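Local atomic coordinates of gala protein type 1, 3 or 4 (Legionella pneumophila subsp. pneumophila, PDB entry 4XA9), a protein that binds the N-terminal domain of RavJ, as a leucine-rich-repeat effector of Legionella, and may also bind small GTPases and activate their GTP hydrolysis. Residues Ile162-Ile168 against Gln187-Ile192; Ala179-Asn185 against His205-Asn209. All blocks are in the same frame, centred on the assembly; numbering follows the deposited sequence.

Overall arrangement
Followed from the N terminus, the chain passes through Ile162-Ile168, ending in strand 166-168, then helix 176-184, then strand 190-192, and finally helix 203-207. Contact 1 closes a beta-alpha-beta unit by setting strand 190-192 beside strand 166-168. Contact 2 begins on the helix of that unit and closes one step later, bringing His205-Asn209 against Ala179-Asn185, so the two closures cross. Their centres lie about 12 Å apart. Contact 1 ties successive repeats through the strands, contact 2 through the helices, and leucines and Phe206 pack between them: Leu167 CD2 lies 3.7 Å from Leu182 CD2, and Leu191 CD2 lies 3.6 Å from Phe206 CE1.

Contact 1 of 2, residues Ile162-Ile168 against Gln187-Ile192; sequences INIKELI and QLTLLI
Ile162 begins the first segment with its CD1 3.3 Å from Gln187 OE1. Gln187 (m, p) points its CA-CB bond toward this segment and lies along Ile162 and Lys165. Ile164 (phi/psi -71/123) packs its CG2 3.8 Å from Leu188 CD2, which also reaches 3.4 Å from Ile164 O. At Lys165 the backbone turns to -101/-30, as it does at Thr189 (-108/-18). The CA-CB bond of Lys165 points away, yet m, m, t, m rotamers curl the chain back, bringing CD 3.4 Å from Gln187 O. Lys165 O accepts Thr189 N at 2.9 Å and, weakly, Leu190 N at 3.3 Å.

From Glu166 the segments run as parallel strands, their axes 4.9 Å apart and 7° from alignment, pairing Glu166 with Leu190, Leu167 with Leu191 and Ile168 with Ile192. This constant 24-residue offset identifies adjacent leucine-rich repeats: Leu188 and Leu191 occupy the first two leucine positions of LxxLxLxxN, matched by Ile164 and Leu167. A water joins Glu166 OE2 (3.3 Å, weak) to Thr189 OG1 (3.1 Å). Leu167 N donates to Leu190 O at 3.1 Å and Leu167 O receives Ile192 N at 3.0 Å. With t, p rotamers, Leu167 and Leu191 turn to the face covered by helix 176-184, where Leu167 CB lies 4.0 Å from Leu191 CD1. Ile168 (m, m) points to the other face, with Glu166, Leu190 and Ile192; its CD1 touches Leu190 CD2 at 3.5 Å and Ile192 CD1 at 3.6 Å. There Ile168 and Ile192 pack on Pro30 and Asn28 of the partner protein chain.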
ATOM      1  N   ILE A 162     -26.616   5.179   3.633  1.00 30.06           N
ATOM      2  CA  ILE A 162     -26.887   5.355   5.054  1.00 31.36           C
ATOM      3  C   ILE A 162     -26.278   4.243   5.918  1.00 30.12           C
ATOM      4  O   ILE A 162     -26.097   4.401   7.133  1.00 29.59           O
ATOM      5  CB  ILE A 162     -28.417   5.432   5.289  1.00 39.06           C
ATOM      6  CG1 ILE A 162     -28.758   6.607   6.200  1.00 42.47           C
ATOM      7  CG2 ILE A 162     -28.981   4.101   5.778  1.00 36.91           C
ATOM      8  CD1 ILE A 162     -28.622   7.946   5.505  1.00 43.95           C
ATOM      9  N   ASN A 163     -25.937   3.127   5.282  1.00 26.46           N
ATOM     10  CA  ASN A 163     -25.425   1.964   5.989  1.00 24.94           C
ATOM     11  C   ASN A 163     -23.941   2.055   6.353  1.00 23.49           C
ATOM     12  O   ASN A 163     -23.504   1.463   7.336  1.00 23.85           O
ATOM     13  CB  ASN A 163     -25.665   0.704   5.147  1.00 27.77           C
ATOM     14  CG  ASN A 163     -27.137   0.458   4.872  1.00 30.16           C
ATOM     15  OD1 ASN A 163     -27.605   0.580   3.738  1.00 33.75           O
ATOM     16  ND2 ASN A 163     -27.872   0.102   5.910  1.00 28.43           N
ATOM     17  N   ILE A 164     -23.163   2.783   5.563  1.00 21.19           N
ATOM     18  CA  ILE A 164     -21.718   2.800   5.768  1.00 24.30           C
ATOM     19  C   ILE A 164     -21.313   3.560   7.027  1.00 24.85           C
ATOM     20  O   ILE A 164     -21.633   4.739   7.181  1.00 29.87           O
ATOM     21  CB  ILE A 164     -20.988   3.419   4.568  1.00 25.85           C
ATOM     22  CG1 ILE A 164     -21.442   2.758   3.271  1.00 28.28           C
ATOM     23  CG2 ILE A 164     -19.471   3.281   4.735  1.00 24.85           C
ATOM     24  CD1 ILE A 164     -20.783   3.347   2.037  1.00 31.90           C
ATOM     25  N   LYS A 165     -20.593   2.881   7.918  1.00 22.40           N
ATOM     26  CA  LYS A 165     -20.099   3.494   9.149  1.00 21.34           C
ATOM     27  C   LYS A 165     -18.623   3.857   9.021  1.00 22.05           C
ATOM     28  O   LYS A 165     -18.142   4.803   9.645  1.00 21.79           O
ATOM     29  CB  LYS A 165     -20.302   2.558  10.341  1.00 21.84           C
ATOM     30  CG  LYS A 165     -21.757   2.332  10.711  1.00 27.28           C
ATOM     31  CD  LYS A 165     -22.382   3.600  11.261  1.00 36.11           C
ATOM     32  CE  LYS A 165     -23.846   3.390  11.610  1.00 44.38           C
ATOM     33  NZ  LYS A 165     -24.670   3.080  10.406  1.00 47.79           N
ATOM     34  N   GLU A 166     -17.900   3.092   8.216  1.00 19.00           N
ATOM     35  CA  GLU A 166     -16.481   3.343   8.030  1.00 22.45           C
ATOM     36  C   GLU A 166     -16.113   3.332   6.556  1.00 22.12           C
ATOM     37  O   GLU A 166     -16.368   2.363   5.849  1.00 21.57           O
ATOM     38  CB  GLU A 166     -15.659   2.312   8.802  1.00 28.30           C
ATOM     39  CG  GLU A 166     -15.892   2.382  10.302  1.00 34.45           C
ATOM     40  CD  GLU A 166     -15.169   1.304  11.068  1.00 43.18           C
ATOM     41  OE1 GLU A 166     -15.315   0.116  10.710  1.00 47.23           O
ATOM     42  OE2 GLU A 166     -14.450   1.651  12.027  1.00 47.80           O
ATOM     43  N   LEU A 167     -15.510   4.422   6.097  1.00 19.99           N
ATOM     44  CA  LEU A 167     -15.115   4.541   4.705  1.00 20.68           C
ATOM     45  C   LEU A 167     -13.638   4.943   4.589  1.00 21.75           C
ATOM     46  O   LEU A 167     -13.213   5.968   5.120  1.00 20.91           O
ATOM     47  CB  LEU A 167     -16.018   5.554   3.987  1.00 18.74           C
ATOM     48  CG  LEU A 167     -15.716   5.813   2.515  1.00 23.45           C
ATOM     49  CD1 LEU A 167     -15.796   4.519   1.725  1.00 20.53           C
ATOM     50  CD2 LEU A 167     -16.673   6.853   1.942  1.00 27.61           C
ATOM     51  N   ILE A 168     -12.863   4.112   3.903  1.00 20.49           N
ATOM     52  CA  ILE A 168     -11.458   4.386   3.624  1.00 19.44           C
ATOM     53  C   ILE A 168     -11.341   4.603   2.129  1.00 20.37           C
ATOM     54  O   ILE A 168     -11.648   3.701   1.344  1.00 20.16           O
ATOM     55  CB  ILE A 168     -10.521   3.215   4.053  1.00 22.10           C
ATOM     56  CG1 ILE A 168     -11.042   2.527   5.314  1.00 29.82           C
ATOM     57  CG2 ILE A 168      -9.071   3.679   4.228  1.00 17.94           C
ATOM     58  CD1 ILE A 168     -10.926   3.353   6.528  1.00 32.77           C
ATOM     59  N   GLN A 187     -23.716   9.520   9.264  1.00 33.65           N
ATOM     60  CA  GLN A 187     -23.600   8.151   9.768  1.00 31.85           C
ATOM     61  C   GLN A 187     -22.150   7.708   9.961  1.00 30.18           C
ATOM     62  O   GLN A 187     -21.850   6.947  10.884  1.00 31.54           O
ATOM     63  CB  GLN A 187     -24.316   7.168   8.836  1.00 32.98           C
ATOM     64  CG  GLN A 187     -25.826   7.298   8.845  1.00 38.15           C
ATOM     65  CD  GLN A 187     -26.311   8.453   8.002  1.00 48.30           C
ATOM     66  OE1 GLN A 187     -25.779   8.714   6.921  1.00 52.77           O
ATOM     67  NE2 GLN A 187     -27.322   9.160   8.493  1.00 52.74           N
ATOM     68  N   LEU A 188     -21.260   8.177   9.092  1.00 25.58           N
ATOM     69  CA  LEU A 188     -19.843   7.816   9.170  1.00 24.77           C
ATOM     70  C   LEU A 188     -19.222   8.179  10.515  1.00 26.07           C
ATOM     71  O   LEU A 188     -19.355   9.308  10.989  1.00 28.10           O
ATOM     72  CB  LEU A 188     -19.056   8.502   8.051  1.00 25.51           C
ATOM     73  CG  LEU A 188     -19.339   8.087   6.609  1.00 25.07           C
ATOM     74  CD1 LEU A 188     -18.556   8.989   5.666  1.00 25.08           C
ATOM     75  CD2 LEU A 188     -18.962   6.626   6.389  1.00 22.55           C
ATOM     76  N   THR A 189     -18.544   7.213  11.122  1.00 22.13           N
ATOM     77  CA  THR A 189     -17.829   7.444  12.372  0.82 22.67           C
ATOM     78  C   THR A 189     -16.323   7.448  12.138  1.00 20.62           C
ATOM     79  O   THR A 189     -15.559   7.944  12.956  1.00 22.36           O
ATOM     80  CB  THR A 189     -18.167   6.375  13.425  0.82 25.04           C
ATOM     81  OG1 THR A 189     -17.774   5.084  12.940  0.82 26.09           O
ATOM     82  CG2 THR A 189     -19.657   6.371  13.722  0.82 24.51           C
ATOM     83  N   LEU A 190     -15.909   6.887  11.011  1.00 21.78           N
ATOM     84  CA  LEU A 190     -14.508   6.851  10.622  1.00 20.66           C
ATOM     85  C   LEU A 190     -14.417   7.152   9.134  1.00 21.54           C
ATOM     86  O   LEU A 190     -15.071   6.509   8.319  1.00 24.12           O
ATOM     87  CB  LEU A 190     -13.883   5.489  10.960  1.00 25.20           C
ATOM     88  CG  LEU A 190     -12.367   5.303  10.832  1.00 26.22           C
ATOM     89  CD1 LEU A 190     -11.859   4.225  11.777  1.00 27.76           C
ATOM     90  CD2 LEU A 190     -12.008   4.935   9.421  1.00 27.41           C
ATOM     91  N   LEU A 191     -13.616   8.147   8.782  1.00 18.62           N
ATOM     92  CA  LEU A 191     -13.438   8.515   7.386  1.00 19.96           C
ATOM     93  C   LEU A 191     -11.970   8.805   7.113  1.00 19.90           C
ATOM     94  O   LEU A 191     -11.333   9.591   7.814  1.00 16.19           O
ATOM     95  CB  LEU A 191     -14.315   9.724   7.033  1.00 18.71           C
ATOM     96  CG  LEU A 191     -14.265  10.319   5.621  1.00 17.89           C
ATOM     97  CD1 LEU A 191     -14.663   9.295   4.563  1.00 16.61           C
ATOM     98  CD2 LEU A 191     -15.171  11.546   5.552  1.00 14.46           C
ATOM     99  N   ILE A 192     -11.426   8.142   6.103  1.00 20.81           N
ATOM    100  CA  ILE A 192     -10.035   8.341   5.734  1.00 18.88           C
ATOM    101  C   ILE A 192      -9.967   8.763   4.277  1.00 19.46           C
ATOM    102  O   ILE A 192     -10.424   8.032   3.392  1.00 20.75           O
ATOM    103  CB  ILE A 192      -9.207   7.066   5.966  1.00 19.86           C
ATOM    104  CG1 ILE A 192      -9.208   6.712   7.461  1.00 18.91           C
ATOM    105  CG2 ILE A 192      -7.782   7.244   5.431  1.00 17.88           C
ATOM    106  CD1 ILE A 192      -8.355   5.490   7.828  1.00 21.97           C
TER
HETATM  107  O   HOH W   1     -15.156   4.108  14.186  1.00 36.50           O

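Contact 2 of 2, residues Ala179-Asn185 against His205-Asn209; sequences AIELAKN and HFANN
Ala183 presses its methyl onto one face of the Phe206 ring, CB standing 3.7 Å from the ring centroid and 20° off its normal, a CH-pi contact. Residues 179-184 are helical, as are 205-207 of helix 203-207; the backbones come nearest at Ala183 and Phe206, whose CA atoms are 5.1 Å apart. Phe206 (chi1 -76°) lies against helix 176-184, its CZ 3.5 Å from Ala179 O and its CE2 4.2 Å from Ala179 CB, and its ring also touches Leu191 of strand 190-192. Farther from that strand, Ile180 (m, t) lays CG2 over the His205 ring, 3.6 Å from the centroid and only 3° off the normal, while Ala183 CB meets His205 CB at 3.6 Å.

Asn185 and Asn209, farther along the chain, hold equivalent places in consecutive leucine-rich repeats, both with chi1 t. Asn209 OD1 accepts the backbone N of Ser211 and Leu212; Asn209 ND2 donates to Ala183 O at 2.9 Å and 175°. Asn185 repeats this with Gln187 N, Leu188 N and Ala159 O. Since apolar and CH-pi contacts make little directional demand, the near-linear Asn209-Ala183 bond probably helps set how one repeat sits on the next.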
ATOM      1  N   ALA A 179     -15.426  15.644  -0.830  1.00 28.51           N
ATOM      2  CA  ALA A 179     -15.146  15.645   0.602  1.00 26.55           C
ATOM      3  C   ALA A 179     -16.241  16.369   1.378  1.00 24.88           C
ATOM      4  O   ALA A 179     -16.637  15.931   2.458  1.00 28.50           O
ATOM      5  CB  ALA A 179     -13.790  16.276   0.878  1.00 24.41           C
ATOM      6  N   ILE A 180     -16.736  17.470   0.823  1.00 21.68           N
ATOM      7  CA  ILE A 180     -17.800  18.223   1.476  1.00 23.39           C
ATOM      8  C   ILE A 180     -19.071  17.379   1.614  1.00 24.94           C
ATOM      9  O   ILE A 180     -19.727  17.402   2.658  1.00 26.36           O
ATOM     10  CB  ILE A 180     -18.095  19.538   0.721  1.00 25.61           C
ATOM     11  CG1 ILE A 180     -16.953  20.527   0.954  1.00 25.55           C
ATOM     12  CG2 ILE A 180     -19.408  20.158   1.196  1.00 28.94           C
ATOM     13  CD1 ILE A 180     -16.999  21.764   0.076  1.00 26.17           C
ATOM     14  N   GLU A 181     -19.407  16.603   0.587  1.00 27.53           N
ATOM     15  CA  GLU A 181     -20.598  15.761   0.670  1.00 31.40           C
ATOM     16  C   GLU A 181     -20.409  14.642   1.697  1.00 29.36           C
ATOM     17  O   GLU A 181     -21.336  14.299   2.430  1.00 25.77           O
ATOM     18  CB  GLU A 181     -20.954  15.187  -0.704  1.00 35.30           C
ATOM     19  CG  GLU A 181     -21.298  16.268  -1.721  1.00 41.56           C
ATOM     20  CD  GLU A 181     -22.318  17.268  -1.189  1.00 46.29           C
ATOM     21  OE1 GLU A 181     -23.379  16.836  -0.683  1.00 47.56           O
ATOM     22  OE2 GLU A 181     -22.043  18.486  -1.258  1.00 46.39           O
ATOM     23  N   LEU A 182     -19.203  14.088   1.767  1.00 24.51           N
ATOM     24  CA  LEU A 182     -18.892  13.111   2.804  1.00 22.74           C
ATOM     25  C   LEU A 182     -18.967  13.744   4.196  1.00 22.07           C
ATOM     26  O   LEU A 182     -19.401  13.108   5.154  1.00 21.74           O
ATOM     27  CB  LEU A 182     -17.506  12.503   2.571  1.00 24.03           C
ATOM     28  CG  LEU A 182     -17.421  11.472   1.444  1.00 22.46           C
ATOM     29  CD1 LEU A 182     -15.972  11.104   1.158  1.00 23.85           C
ATOM     30  CD2 LEU A 182     -18.224  10.229   1.792  1.00 22.21           C
ATOM     31  N   ALA A 183     -18.542  14.998   4.304  1.00 23.13           N
ATOM     32  CA  ALA A 183     -18.599  15.706   5.577  1.00 24.61           C
ATOM     33  C   ALA A 183     -20.040  15.886   6.046  1.00 27.90           C
ATOM     34  O   ALA A 183     -20.323  15.805   7.243  1.00 31.30           O
ATOM     35  CB  ALA A 183     -17.910  17.060   5.463  1.00 22.68           C
ATOM     36  N   LYS A 184     -20.942  16.123   5.097  1.00 27.48           N
ATOM     37  CA  LYS A 184     -22.352  16.335   5.408  0.64 29.42           C
ATOM     38  C   LYS A 184     -23.034  15.055   5.896  1.00 32.54           C
ATOM     39  O   LYS A 184     -24.058  15.114   6.584  1.00 33.41           O
ATOM     40  CB  LYS A 184     -23.091  16.891   4.187  0.64 29.78           C
ATOM     41  CG  LYS A 184     -22.688  18.312   3.814  0.64 30.90           C
ATOM     42  CD  LYS A 184     -23.454  18.819   2.599  0.64 32.10           C
ATOM     43  CE  LYS A 184     -23.041  20.242   2.252  0.64 31.96           C
ATOM     44  NZ  LYS A 184     -23.741  20.756   1.039  0.64 33.74           N
ATOM     45  N   ASN A 185     -22.462  13.906   5.532  1.00 30.35           N
ATOM     46  CA  ASN A 185     -22.955  12.601   5.968  1.00 31.00           C
ATOM     47  C   ASN A 185     -23.040  12.521   7.490  1.00 30.51           C
ATOM     48  O   ASN A 185     -22.126  12.960   8.187  1.00 28.96           O
ATOM     49  CB  ASN A 185     -22.042  11.488   5.438  1.00 29.66           C
ATOM     50  CG  ASN A 185     -22.439  10.114   5.932  1.00 27.72           C
ATOM     51  OD1 ASN A 185     -22.221   9.780   7.094  1.00 28.20           O
ATOM     52  ND2 ASN A 185     -22.978   9.293   5.038  1.00 29.08           N
ATOM     53  N   HIS A 205     -16.920  22.155   6.850  1.00 19.43           N
ATOM     54  CA  HIS A 205     -17.935  21.108   6.836  1.00 22.30           C
ATOM     55  C   HIS A 205     -17.570  19.931   7.734  1.00 24.21           C
ATOM     56  O   HIS A 205     -18.458  19.296   8.310  1.00 25.29           O
ATOM     57  CB  HIS A 205     -18.182  20.638   5.406  1.00 26.40           C
ATOM     58  CG  HIS A 205     -18.702  21.720   4.515  1.00 31.03           C
ATOM     59  ND1 HIS A 205     -20.040  22.035   4.432  1.00 32.96           N
ATOM     60  CD2 HIS A 205     -18.060  22.586   3.694  1.00 32.90           C
ATOM     61  CE1 HIS A 205     -20.204  23.036   3.588  1.00 34.58           C
ATOM     62  NE2 HIS A 205     -19.017  23.391   3.126  1.00 34.58           N
ATOM     63  N   PHE A 206     -16.276  19.640   7.865  1.00 22.07           N
ATOM     64  CA  PHE A 206     -15.846  18.592   8.788  1.00 23.48           C
ATOM     65  C   PHE A 206     -15.876  19.103  10.229  1.00 21.74           C
ATOM     66  O   PHE A 206     -16.109  18.336  11.157  1.00 20.31           O
ATOM     67  CB  PHE A 206     -14.439  18.075   8.443  1.00 20.41           C
ATOM     68  CG  PHE A 206     -14.394  17.161   7.240  1.00 17.47           C
ATOM     69  CD1 PHE A 206     -15.056  15.936   7.245  1.00 17.65           C
ATOM     70  CD2 PHE A 206     -13.668  17.515   6.115  1.00 17.57           C
ATOM     71  CE1 PHE A 206     -15.007  15.098   6.143  1.00 20.17           C
ATOM     72  CE2 PHE A 206     -13.614  16.683   5.010  1.00 21.71           C
ATOM     73  CZ  PHE A 206     -14.286  15.469   5.026  1.00 22.31           C
ATOM     74  N   ALA A 207     -15.624  20.392  10.429  1.00 22.03           N
ATOM     75  CA  ALA A 207     -15.740  20.955  11.770  1.00 21.94           C
ATOM     76  C   ALA A 207     -17.193  20.886  12.244  1.00 23.31           C
ATOM     77  O   ALA A 207     -17.461  20.704  13.432  1.00 25.47           O
ATOM     78  CB  ALA A 207     -15.233  22.397  11.810  1.00 20.58           C
ATOM     79  N   ASN A 208     -18.134  21.019  11.315  1.00 21.61           N
ATOM     80  CA  ASN A 208     -19.545  21.007  11.701  1.00 26.94           C
ATOM     81  C   ASN A 208     -20.190  19.619  11.604  1.00 27.04           C
ATOM     82  O   ASN A 208     -21.366  19.445  11.933  1.00 29.80           O
ATOM     83  CB  ASN A 208     -20.330  22.021  10.862  1.00 26.77           C
ATOM     84  CG  ASN A 208     -20.024  23.463  11.254  1.00 27.47           C
ATOM     85  OD1 ASN A 208     -19.601  23.736  12.378  1.00 25.05           O
ATOM     86  ND2 ASN A 208     -20.261  24.390  10.333  1.00 23.65           N
ATOM     87  N   ASN A 209     -19.417  18.637  11.152  1.00 22.28           N
ATOM     88  CA  ASN A 209     -19.840  17.241  11.198  1.00 22.02           C
ATOM     89  C   ASN A 209     -20.059  16.793  12.645  1.00 28.04           C
ATOM     90  O   ASN A 209     -19.299  17.174  13.540  1.00 28.82           O
ATOM     91  CB  ASN A 209     -18.791  16.354  10.513  1.00 22.26           C
ATOM     92  CG  ASN A 209     -19.089  14.871  10.653  1.00 21.08           C
ATOM     93  OD1 ASN A 209     -18.835  14.278  11.699  1.00 23.90           O
ATOM     94  ND2 ASN A 209     -19.603  14.264   9.591  1.00 18.80           N
TER